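Local coordinates for protein alkaline phosphatase D (Bacillus subtilis, PDB 2YEQ) that hydrolyses phosphate esters as an alkaline phosphatase and phosphodiesterase with an active site containing iron and calcium, at residues Q116-Q126 / L143-Y154; S321-A329 / T446-A454. One frame throughout, in Å; residues are numbered along the deposited sequence.

Contact 1: residues Q116-Q126 / L143-Y154. With FE (Fe (III) ion), chain B; CA (calcium ion), chain C; EDO (1,2-ethanediol), chain D.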
loop_
_atom_site.group_PDB
_atom_site.type_symbol
_atom_site.label_atom_id
_atom_site.label_comp_id
_atom_site.label_asym_id
_atom_site.label_seq_id
_atom_site.Cartn_x
_atom_site.Cartn_y
_atom_site.Cartn_z
ATOM N N GLN A 116 -13.550 -5.215 18.478
ATOM C CA GLN A 116 -12.163 -4.862 18.183
ATOM C C GLN A 116 -11.721 -5.383 16.806
ATOM O O GLN A 116 -12.266 -6.365 16.291
ATOM C CB GLN A 116 -11.239 -5.402 19.267
ATOM C CG GLN A 116 -9.812 -4.894 19.212
ATOM C CD GLN A 116 -8.976 -5.352 20.407
ATOM O OE1 GLN A 116 -9.062 -4.785 21.485
ATOM N NE2 GLN A 116 -8.134 -6.352 20.196
ATOM N N MET A 117 -10.761 -4.676 16.221
ATOM C CA MET A 117 -10.143 -5.057 14.958
ATOM C C MET A 117 -8.686 -4.673 15.066
ATOM O O MET A 117 -8.360 -3.597 15.589
ATOM C CB MET A 117 -10.788 -4.274 13.805
ATOM C CG MET A 117 -10.165 -4.548 12.454
ATOM S SD MET A 117 -10.859 -3.526 11.168
ATOM C CE MET A 117 -10.226 -4.401 9.710
ATOM N N THR A 118 -7.800 -5.536 14.580
ATOM C CA THR A 118 -6.385 -5.207 14.512
ATOM C C THR A 118 -5.886 -5.483 13.087
ATOM O O THR A 118 -6.177 -6.535 12.523
ATOM C CB THR A 118 -5.546 -6.039 15.521
ATOM O OG1 THR A 118 -6.100 -5.880 16.836
ATOM C CG2 THR A 118 -4.092 -5.590 15.539
ATOM N N PHE A 119 -5.143 -4.540 12.524
ATOM C CA PHE A 119 -4.624 -4.706 11.158
ATOM C C PHE A 119 -3.307 -3.980 11.082
ATOM O O PHE A 119 -2.949 -3.259 12.016
ATOM C CB PHE A 119 -5.646 -4.263 10.103
ATOM C CG PHE A 119 -5.945 -2.777 10.078
ATOM C CD1 PHE A 119 -5.143 -1.915 9.364
ATOM C CD2 PHE A 119 -7.053 -2.256 10.735
ATOM C CE1 PHE A 119 -5.418 -0.536 9.310
ATOM C CE2 PHE A 119 -7.341 -0.887 10.677
ATOM C CZ PHE A 119 -6.504 -0.030 9.950
ATOM N N ALA A 120 -2.547 -4.230 10.019
ATOM C CA ALA A 120 -1.321 -3.517 9.773
ATOM C C ALA A 120 -1.445 -2.912 8.372
ATOM O O ALA A 120 -2.223 -3.421 7.546
ATOM C CB ALA A 120 -0.106 -4.443 9.817
ATOM N N PHE A 121 -0.704 -1.837 8.131
ATOM C CA PHE A 121 -0.574 -1.319 6.756
ATOM C C PHE A 121 0.861 -1.013 6.415
ATOM O O PHE A 121 1.680 -0.633 7.266
ATOM C CB PHE A 121 -1.558 -0.169 6.449
ATOM C CG PHE A 121 -1.296 1.106 7.163
ATOM C CD1 PHE A 121 -0.494 2.077 6.597
ATOM C CD2 PHE A 121 -1.937 1.387 8.373
ATOM C CE1 PHE A 121 -0.300 3.299 7.207
ATOM C CE2 PHE A 121 -1.753 2.623 9.005
ATOM C CZ PHE A 121 -0.921 3.569 8.433
ATOM N N ALA A 122 1.168 -1.217 5.135
ATOM C CA ALA A 122 2.521 -1.138 4.656
ATOM C C ALA A 122 2.547 -0.470 3.277
ATOM O O ALA A 122 1.543 -0.455 2.572
ATOM C CB ALA A 122 3.070 -2.561 4.536
ATOM N N SER A 123 3.701 0.057 2.917
ATOM C CA SER A 123 3.946 0.564 1.562
ATOM C C SER A 123 5.425 0.576 1.308
ATOM O O SER A 123 6.222 0.448 2.240
ATOM C CB SER A 123 3.387 1.990 1.444
ATOM O OG SER A 123 4.124 2.869 2.259
ATOM N N CYS A 124 5.810 0.742 0.040
ATOM C CA CYS A 124 7.160 1.196 -0.327
ATOM C C CYS A 124 8.300 0.241 0.070
ATOM O O CYS A 124 9.072 0.448 1.040
ATOM C CB CYS A 124 7.413 2.639 0.144
ATOM S SG CYS A 124 6.302 3.909 -0.653
ATOM N N GLN A 125 8.449 -0.785 -0.753
ATOM C CA GLN A 125 9.380 -1.870 -0.470
ATOM C C GLN A 125 10.459 -2.053 -1.542
ATOM O O GLN A 125 10.687 -3.169 -2.004
ATOM C CB GLN A 125 8.602 -3.168 -0.247
ATOM C CG GLN A 125 7.662 -3.599 -1.360
ATOM C CD GLN A 125 6.582 -4.497 -0.878
ATOM O OE1 GLN A 125 6.080 -4.345 0.252
ATOM N NE2 GLN A 125 6.168 -5.434 -1.731
ATOM N N GLN A 126 11.148 -0.969 -1.874
ATOM C CA GLN A 126 12.203 -0.991 -2.889
ATOM C C GLN A 126 13.146 -2.165 -2.542
ATOM O O GLN A 126 13.822 -2.154 -1.529
ATOM C CB GLN A 126 12.975 0.330 -2.927
ATOM C CG GLN A 126 13.298 0.884 -4.319
ATOM C CD GLN A 126 14.403 0.108 -5.066
ATOM O OE1 GLN A 126 14.490 -1.087 -4.939
ATOM N NE2 GLN A 126 15.243 0.813 -5.850
ATOM N N LEU A 143 -3.148 -10.309 13.498
ATOM C CA LEU A 143 -3.916 -9.331 12.723
ATOM C C LEU A 143 -5.107 -9.986 12.095
ATOM O O LEU A 143 -5.054 -11.174 11.757
ATOM C CB LEU A 143 -3.032 -8.739 11.613
ATOM C CG LEU A 143 -1.654 -8.237 11.994
ATOM C CD1 LEU A 143 -0.876 -7.889 10.706
ATOM C CD2 LEU A 143 -1.751 -7.041 12.967
ATOM N N ASP A 144 -6.166 -9.210 11.910
ATOM C CA ASP A 144 -7.321 -9.617 11.136
ATOM C C ASP A 144 -7.093 -9.430 9.618
ATOM O O ASP A 144 -7.642 -10.174 8.818
ATOM C CB ASP A 144 -8.541 -8.805 11.546
ATOM C CG ASP A 144 -8.938 -9.029 13.025
ATOM O OD1 ASP A 144 -9.276 -10.182 13.362
ATOM O OD2 ASP A 144 -8.923 -8.050 13.814
ATOM N N LEU A 145 -6.318 -8.420 9.247
ATOM C CA LEU A 145 -5.961 -8.209 7.837
ATOM C C LEU A 145 -4.794 -7.260 7.694
ATOM O O LEU A 145 -4.317 -6.668 8.674
ATOM C CB LEU A 145 -7.175 -7.791 6.989
ATOM C CG LEU A 145 -8.007 -6.555 7.328
ATOM C CD1 LEU A 145 -7.345 -5.340 6.786
ATOM C CD2 LEU A 145 -9.385 -6.674 6.715
ATOM N N VAL A 146 -4.268 -7.187 6.473
ATOM C CA VAL A 146 -3.186 -6.304 6.117
ATOM C C VAL A 146 -3.638 -5.464 4.909
ATOM O O VAL A 146 -4.315 -5.986 4.005
ATOM C CB VAL A 146 -1.917 -7.099 5.744
ATOM C CG1 VAL A 146 -0.845 -6.199 5.154
ATOM C CG2 VAL A 146 -1.376 -7.815 6.981
ATOM N N PHE A 147 -3.266 -4.180 4.924
ATOM C CA PHE A 147 -3.403 -3.279 3.767
ATOM C C PHE A 147 -2.052 -2.964 3.169
ATOM O O PHE A 147 -1.090 -2.687 3.874
ATOM C CB PHE A 147 -4.006 -1.917 4.184
ATOM C CG PHE A 147 -5.447 -1.979 4.552
ATOM C CD1 PHE A 147 -6.423 -1.890 3.589
ATOM C CD2 PHE A 147 -5.838 -2.087 5.887
ATOM C CE1 PHE A 147 -7.756 -1.935 3.919
ATOM C CE2 PHE A 147 -7.193 -2.124 6.230
ATOM C CZ PHE A 147 -8.143 -2.051 5.243
ATOM N N HIS A 148 -1.957 -3.007 1.846
ATOM C CA HIS A 148 -0.797 -2.466 1.184
ATOM C C HIS A 148 -1.253 -1.235 0.395
ATOM O O HIS A 148 -2.252 -1.278 -0.313
ATOM C CB HIS A 148 -0.105 -3.503 0.301
ATOM C CG HIS A 148 1.314 -3.153 0.010
ATOM N ND1 HIS A 148 1.663 -2.198 -0.916
ATOM C CD2 HIS A 148 2.467 -3.596 0.546
ATOM C CE1 HIS A 148 2.975 -2.067 -0.930
ATOM N NE2 HIS A 148 3.491 -2.906 -0.051
ATOM N N LEU A 149 -0.529 -0.137 0.564
ATOM C CA LEU A 149 -0.963 1.174 0.058
ATOM C C LEU A 149 -0.128 1.690 -1.117
ATOM O O LEU A 149 -0.271 2.856 -1.508
ATOM C CB LEU A 149 -0.921 2.219 1.171
ATOM C CG LEU A 149 -1.782 1.902 2.403
ATOM C CD1 LEU A 149 -1.684 3.071 3.408
ATOM C CD2 LEU A 149 -3.218 1.577 2.042
ATOM N N GLY A 150 0.768 0.852 -1.638
ATOM C CA GLY A 150 1.448 1.132 -2.941
ATOM C C GLY A 150 2.954 0.973 -2.918
ATOM O O GLY A 150 3.565 0.776 -1.863
ATOM N N ASP A 151 3.548 1.113 -4.114
ATOM C CA ASP A 151 4.934 0.868 -4.368
ATOM C C ASP A 151 5.295 -0.531 -3.852
ATOM O O ASP A 151 6.302 -0.721 -3.197
ATOM C CB ASP A 151 5.826 1.945 -3.774
ATOM C CG ASP A 151 5.656 3.317 -4.441
ATOM O OD1 ASP A 151 4.800 3.469 -5.324
ATOM O OD2 ASP A 151 6.382 4.262 -4.005
ATOM N N TYR A 152 4.438 -1.488 -4.179
ATOM C CA TYR A 152 4.713 -2.895 -3.926
ATOM C C TYR A 152 5.882 -3.416 -4.762
ATOM O O TYR A 152 6.618 -4.297 -4.299
ATOM C CB TYR A 152 3.468 -3.705 -4.201
ATOM C CG TYR A 152 3.520 -5.144 -3.763
ATOM C CD1 TYR A 152 4.157 -6.104 -4.539
ATOM C CD2 TYR A 152 2.886 -5.562 -2.586
ATOM C CE1 TYR A 152 4.183 -7.453 -4.151
ATOM C CE2 TYR A 152 2.909 -6.925 -2.188
ATOM C CZ TYR A 152 3.564 -7.855 -2.983
ATOM O OH TYR A 152 3.599 -9.177 -2.612
ATOM N N ILE A 153 6.026 -2.910 -5.996
ATOM C CA ILE A 153 7.262 -3.053 -6.770
ATOM C C ILE A 153 7.747 -1.680 -7.193
ATOM O O ILE A 153 6.986 -0.719 -7.102
ATOM C CB ILE A 153 7.083 -3.901 -8.057
ATOM C CG1 ILE A 153 6.103 -3.222 -9.033
ATOM C CG2 ILE A 153 6.630 -5.330 -7.714
ATOM C CD1 ILE A 153 6.185 -3.763 -10.478
ATOM N N TYR A 154 9.018 -1.598 -7.603
ATOM C CA TYR A 154 9.580 -0.426 -8.261
ATOM C C TYR A 154 10.037 -0.891 -9.657
ATOM O O TYR A 154 10.345 -2.079 -9.853
ATOM C CB TYR A 154 10.748 0.195 -7.476
ATOM C CG TYR A 154 10.304 0.932 -6.221
ATOM C CD1 TYR A 154 9.770 0.231 -5.125
ATOM C CD2 TYR A 154 10.364 2.314 -6.148
ATOM C CE1 TYR A 154 9.337 0.884 -3.986
ATOM C CE2 TYR A 154 9.935 3.001 -5.000
ATOM C CZ TYR A 154 9.402 2.278 -3.931
ATOM O OH TYR A 154 8.994 2.916 -2.796
HETATM FE FE FE B . 7.884 4.547 -2.492
HETATM CA CA CA C . 4.851 6.225 -4.371
HETATM C C1 EDO D . -5.266 -14.845 9.927
HETATM O O1 EDO D . -5.193 -15.159 8.544
HETATM C C2 EDO D . -6.079 -13.581 10.125
HETATM O O2 EDO D . -6.405 -13.513 11.517
HETATM O O HOH W 1 3.873 4.766 -2.493
#
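The iron and calcium site of this metallophosphatase sits where the parallel strands 117-122 and 145-148, the two strands of a beta-alpha-beta unit, run out into loops. Cys124 SG and Tyr154 OH bind the iron(III) ion, and Asp151 OD2 bridges it to calcium; His382 is a further iron ligand, and Tyr154 OH also meets Ser412 in a hydrogen bond. Phe147 N donates to Ala120 O and Ala122 N to Phe147 O, and the pairing goes on past the strand ends, Cys124 N to Gly150 O (2.9 Å). Gln126 CG rests over the Tyr154 ring. Gln125 CG lies between its backbone N and carbonyl carbon (chi1 56°), and the extended chain carries the amide to His148 and Tyr152. Gln125 OE1 accepts from His148 NE2 (3.0 Å), which stands above the amide plane, and also bonds Tyr135; Gln125 NE2 lies over the Tyr152 ring and gives Tyr152 O a bent bond (2.8 Å). Shortened to an alanine, this side chain would probably leave His148, Tyr152 O and Tyr135 each short of a partner. Upstream, Phe147 turns its edge to the Phe119 face, and Asp144 takes Thr118 N on OD2 and Lys105 on OD1. One carboxylate oxygen shared by both cations ties their positions to the loop after strand 145-148.

Contact 2: residues S321-A329 / T446-A454. With PE5 (3,6,9,12,15,18,21,24-octaoxahexacosan-1-ol), chain H.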
loop_
_atom_site.group_PDB
_atom_site.type_symbol
_atom_site.label_atom_id
_atom_site.label_comp_id
_atom_site.label_asym_id
_atom_site.label_seq_id
_atom_site.Cartn_x
_atom_site.Cartn_y
_atom_site.Cartn_z
ATOM N N SER A 321 -22.716 5.689 5.717
ATOM C CA SER A 321 -22.085 4.821 6.710
ATOM C C SER A 321 -22.634 5.075 8.116
ATOM O O SER A 321 -22.705 6.209 8.560
ATOM C CB SER A 321 -20.585 5.058 6.750
ATOM O OG SER A 321 -19.970 4.417 7.852
ATOM N N THR A 322 -22.985 4.006 8.817
ATOM C CA THR A 322 -23.332 4.107 10.229
ATOM C C THR A 322 -22.276 3.433 11.090
ATOM O O THR A 322 -22.511 3.202 12.269
ATOM C CB THR A 322 -24.679 3.452 10.505
ATOM O OG1 THR A 322 -24.648 2.114 10.012
ATOM C CG2 THR A 322 -25.796 4.214 9.814
ATOM N N ALA A 323 -21.112 3.128 10.519
ATOM C CA ALA A 323 -20.045 2.476 11.270
ATOM C C ALA A 323 -19.450 3.430 12.273
ATOM O O ALA A 323 -19.578 4.627 12.121
ATOM C CB ALA A 323 -18.952 1.951 10.324
ATOM N N HIS A 324 -18.785 2.895 13.298
ATOM C CA HIS A 324 -18.069 3.720 14.282
ATOM C C HIS A 324 -16.911 4.511 13.703
ATOM O O HIS A 324 -16.540 5.547 14.261
ATOM C CB HIS A 324 -17.532 2.873 15.442
ATOM C CG HIS A 324 -18.611 2.340 16.333
ATOM N ND1 HIS A 324 -19.349 3.150 17.167
ATOM C CD2 HIS A 324 -19.109 1.088 16.485
ATOM C CE1 HIS A 324 -20.247 2.418 17.805
ATOM N NE2 HIS A 324 -20.130 1.166 17.402
ATOM N N TRP A 325 -16.319 4.016 12.608
ATOM C CA TRP A 325 -15.207 4.693 11.949
ATOM C C TRP A 325 -15.361 4.662 10.419
ATOM O O TRP A 325 -15.918 3.716 9.848
ATOM C CB TRP A 325 -13.892 4.028 12.323
ATOM C CG TRP A 325 -13.590 4.069 13.796
ATOM C CD1 TRP A 325 -13.862 3.100 14.715
ATOM C CD2 TRP A 325 -12.999 5.139 14.508
ATOM N NE1 TRP A 325 -13.454 3.499 15.970
ATOM C CE2 TRP A 325 -12.917 4.750 15.869
ATOM C CE3 TRP A 325 -12.520 6.396 14.136
ATOM C CZ2 TRP A 325 -12.390 5.580 16.845
ATOM C CZ3 TRP A 325 -11.988 7.199 15.085
ATOM C CH2 TRP A 325 -11.921 6.795 16.438
ATOM N N ASN A 326 -14.879 5.716 9.776
ATOM C CA ASN A 326 -14.861 5.820 8.303
ATOM C C ASN A 326 -13.413 5.972 7.929
ATOM O O ASN A 326 -12.730 6.842 8.449
ATOM C CB ASN A 326 -15.661 7.032 7.852
ATOM C CG ASN A 326 -17.123 6.832 8.007
ATOM O OD1 ASN A 326 -17.697 5.944 7.392
ATOM N ND2 ASN A 326 -17.763 7.668 8.838
ATOM N N VAL A 327 -12.914 5.067 7.094
ATOM C CA VAL A 327 -11.473 4.984 6.839
ATOM C C VAL A 327 -11.219 5.208 5.346
ATOM O O VAL A 327 -11.960 4.679 4.523
ATOM C CB VAL A 327 -10.918 3.620 7.275
ATOM C CG1 VAL A 327 -9.372 3.538 7.086
ATOM C CG2 VAL A 327 -11.298 3.346 8.763
ATOM N N LEU A 328 -10.229 6.044 5.048
ATOM C CA LEU A 328 -9.699 6.218 3.697
ATOM C C LEU A 328 -8.336 5.529 3.618
ATOM O O LEU A 328 -7.357 6.008 4.140
ATOM C CB LEU A 328 -9.545 7.705 3.349
ATOM C CG LEU A 328 -10.756 8.638 3.398
ATOM C CD1 LEU A 328 -10.426 9.971 2.644
ATOM C CD2 LEU A 328 -11.964 7.941 2.876
ATOM N N ALA A 329 -8.301 4.368 3.001
ATOM C CA ALA A 329 -7.049 3.643 2.815
ATOM C C ALA A 329 -6.529 4.079 1.454
ATOM O O ALA A 329 -7.088 3.680 0.437
ATOM C CB ALA A 329 -7.311 2.162 2.813
ATOM N N THR A 446 -5.156 -0.773 16.082
ATOM C CA THR A 446 -6.126 -1.495 16.909
ATOM C C THR A 446 -7.324 -0.614 17.132
ATOM O O THR A 446 -7.207 0.493 17.639
ATOM C CB THR A 446 -5.523 -1.881 18.264
ATOM O OG1 THR A 446 -4.313 -2.618 18.052
ATOM C CG2 THR A 446 -6.508 -2.732 19.057
ATOM N N VAL A 447 -8.473 -1.076 16.692
ATOM C CA VAL A 447 -9.644 -0.250 16.623
ATOM C C VAL A 447 -10.736 -0.806 17.509
ATOM O O VAL A 447 -11.063 -1.984 17.417
ATOM C CB VAL A 447 -10.183 -0.194 15.186
ATOM C CG1 VAL A 447 -11.404 0.759 15.095
ATOM C CG2 VAL A 447 -9.040 0.222 14.223
ATOM N N THR A 448 -11.322 0.073 18.320
ATOM C CA THR A 448 -12.508 -0.228 19.105
ATOM C C THR A 448 -13.521 0.871 18.820
ATOM O O THR A 448 -13.157 1.898 18.266
ATOM C CB THR A 448 -12.153 -0.266 20.634
ATOM O OG1 THR A 448 -11.647 1.005 21.046
ATOM C CG2 THR A 448 -11.069 -1.318 20.904
ATOM N N PRO A 449 -14.777 0.692 19.231
ATOM C CA PRO A 449 -15.815 1.675 18.903
ATOM C C PRO A 449 -15.517 3.119 19.301
ATOM O O PRO A 449 -15.931 4.026 18.584
ATOM C CB PRO A 449 -17.046 1.140 19.634
ATOM C CG PRO A 449 -16.844 -0.331 19.640
ATOM C CD PRO A 449 -15.363 -0.479 19.910
ATOM N N HIS A 450 -14.795 3.335 20.397
ATOM C CA HIS A 450 -14.567 4.700 20.883
ATOM C C HIS A 450 -13.126 5.127 20.839
ATOM O O HIS A 450 -12.784 6.240 21.253
ATOM C CB HIS A 450 -15.117 4.840 22.312
ATOM C CG HIS A 450 -16.569 4.492 22.412
ATOM N ND1 HIS A 450 -17.513 5.008 21.547
ATOM C CD2 HIS A 450 -17.230 3.631 23.220
ATOM C CE1 HIS A 450 -18.699 4.498 21.831
ATOM N NE2 HIS A 450 -18.555 3.663 22.847
ATOM N N GLN A 451 -12.269 4.258 20.324
ATOM C CA GLN A 451 -10.867 4.561 20.271
ATOM C C GLN A 451 -10.117 3.912 19.094
ATOM O O GLN A 451 -10.298 2.723 18.817
ATOM C CB GLN A 451 -10.259 4.084 21.551
ATOM C CG GLN A 451 -8.869 4.489 21.721
ATOM C CD GLN A 451 -8.319 4.012 23.048
ATOM O OE1 GLN A 451 -8.646 4.563 24.112
ATOM N NE2 GLN A 451 -7.499 2.960 22.997
ATOM N N TRP A 452 -9.237 4.687 18.472
ATOM C CA TRP A 452 -8.342 4.194 17.417
ATOM C C TRP A 452 -6.935 4.332 17.925
ATOM O O TRP A 452 -6.503 5.426 18.261
ATOM C CB TRP A 452 -8.494 5.021 16.140
ATOM C CG TRP A 452 -7.754 4.444 14.944
ATOM C CD1 TRP A 452 -6.416 4.350 14.775
ATOM C CD2 TRP A 452 -8.354 3.877 13.788
ATOM N NE1 TRP A 452 -6.130 3.736 13.563
ATOM C CE2 TRP A 452 -7.312 3.457 12.933
ATOM C CE3 TRP A 452 -9.668 3.665 13.393
ATOM C CZ2 TRP A 452 -7.553 2.844 11.708
ATOM C CZ3 TRP A 452 -9.909 3.067 12.141
ATOM C CH2 TRP A 452 -8.852 2.658 11.333
ATOM N N LYS A 453 -6.201 3.233 17.957
ATOM C CA LYS A 453 -4.798 3.283 18.315
ATOM C C LYS A 453 -3.917 2.877 17.133
ATOM O O LYS A 453 -4.207 1.882 16.465
ATOM C CB LYS A 453 -4.510 2.352 19.490
ATOM C CG LYS A 453 -3.037 2.274 19.842
ATOM C CD LYS A 453 -2.799 1.951 21.322
ATOM C CE LYS A 453 -3.386 0.658 21.709
ATOM N NZ LYS A 453 -2.905 0.179 23.080
ATOM N N ALA A 454 -2.863 3.651 16.913
ATOM C CA ALA A 454 -1.860 3.388 15.896
ATOM C C ALA A 454 -0.530 3.212 16.577
ATOM O O ALA A 454 -0.076 4.112 17.286
ATOM C CB ALA A 454 -1.786 4.564 14.888
HETATM C C48 PE5 H . -1.075 -2.713 21.104
HETATM C C50 PE5 H . -1.991 -3.158 22.234
HETATM O O1 PE5 H . -3.112 -2.269 22.316
HETATM C C1 PE5 H . -4.377 -2.885 22.569
HETATM C C2 PE5 H . -5.535 -1.928 22.279
HETATM O O2 PE5 H . -5.920 -1.233 23.464
HETATM C C3 PE5 H . -6.624 0.005 23.299
HETATM C C4 PE5 H . -6.671 0.716 24.651
HETATM O O3 PE5 H . -5.826 1.879 24.681
HETATM C C5 PE5 H . -4.723 1.714 25.572
HETATM C C6 PE5 H . -3.801 2.911 25.650
HETATM O O4 PE5 H . -2.504 2.472 26.071
HETATM C C7 PE5 H . -1.604 2.279 24.988
HETATM C C8 PE5 H . -0.362 1.504 25.357
HETATM O O5 PE5 H . 0.085 0.766 24.210
HETATM C C9 PE5 H . 1.149 1.447 23.552
#
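Val447, near the end of strand 440-448, meets the indole of Trp325: its CG1 lies 3.4 Å from Trp325 CD1, the two side chains lying alongside with their ends pointing opposite ways. At Thr448 the contact turns polar. Trp325 NE1 donates to Thr448 O at 2.8 Å with an N-H...O angle of 163°, the acceptor lying near the indole plane. That same oxygen accepts Gln451 N from the opposite face of its carbonyl plane, which closes the type I turn Thr448-Gln451. Pro449, in the turn, sets its CB over the centre of the His324 ring, 3.7 Å from the centroid and 5° off the normal, a CH-pi contact. Past His450, the chain at Gln451 brings its carbonyl carbon to 3.6 Å from Trp325 CZ2, while its amide NE2 donates to O3 of a bound polyether. Trp452 then points back into the contact. With CG anti to the backbone N (chi1 -171°), its six-membered ring presents an edge to the face of the Trp325 five-membered ring in a T-shaped pair, CE3 being 3.8 Å from Trp325 CD2. Its CB lies over the six-membered ring of Trp325, a second CH-pi contact, and its CH2 touches Val327 CG2 at 3.6 Å. Lys453 turns to the polyether, NZ donating to O1 at 2.6 Å. Lys479 also meets the Trp325 ring in a cation-pi contact. The whole is a beta-hairpin of one sheet packed on strand 325-329 of another, face-to-face sheet packing consistent with the two-sheet core of the calcineurin-like phosphatases.

Contact 1 is a buried contact near the centre of the chain, whereas contact 2 has its centre about 19 Å from the centre of the chain and is only partly buried, reaching the surface at its hairpin turn. They are joined by one sheet: strands 117-122 and 440-448 are neighbours in it, with a probable hydrogen bond from Val447 N to Met117 O (2.8 Å), and Phe119 CZ packs on Trp452 CZ2 at 3.5 Å. Contact 1 pairs strands within this sheet, through a backbone ladder and metal ligands at its loop end; contact 2 joins it to a second sheet mainly through the side chains of Trp325, His324 and Val327 against hairpin side chains and backbone, with a single hydrogen bond across.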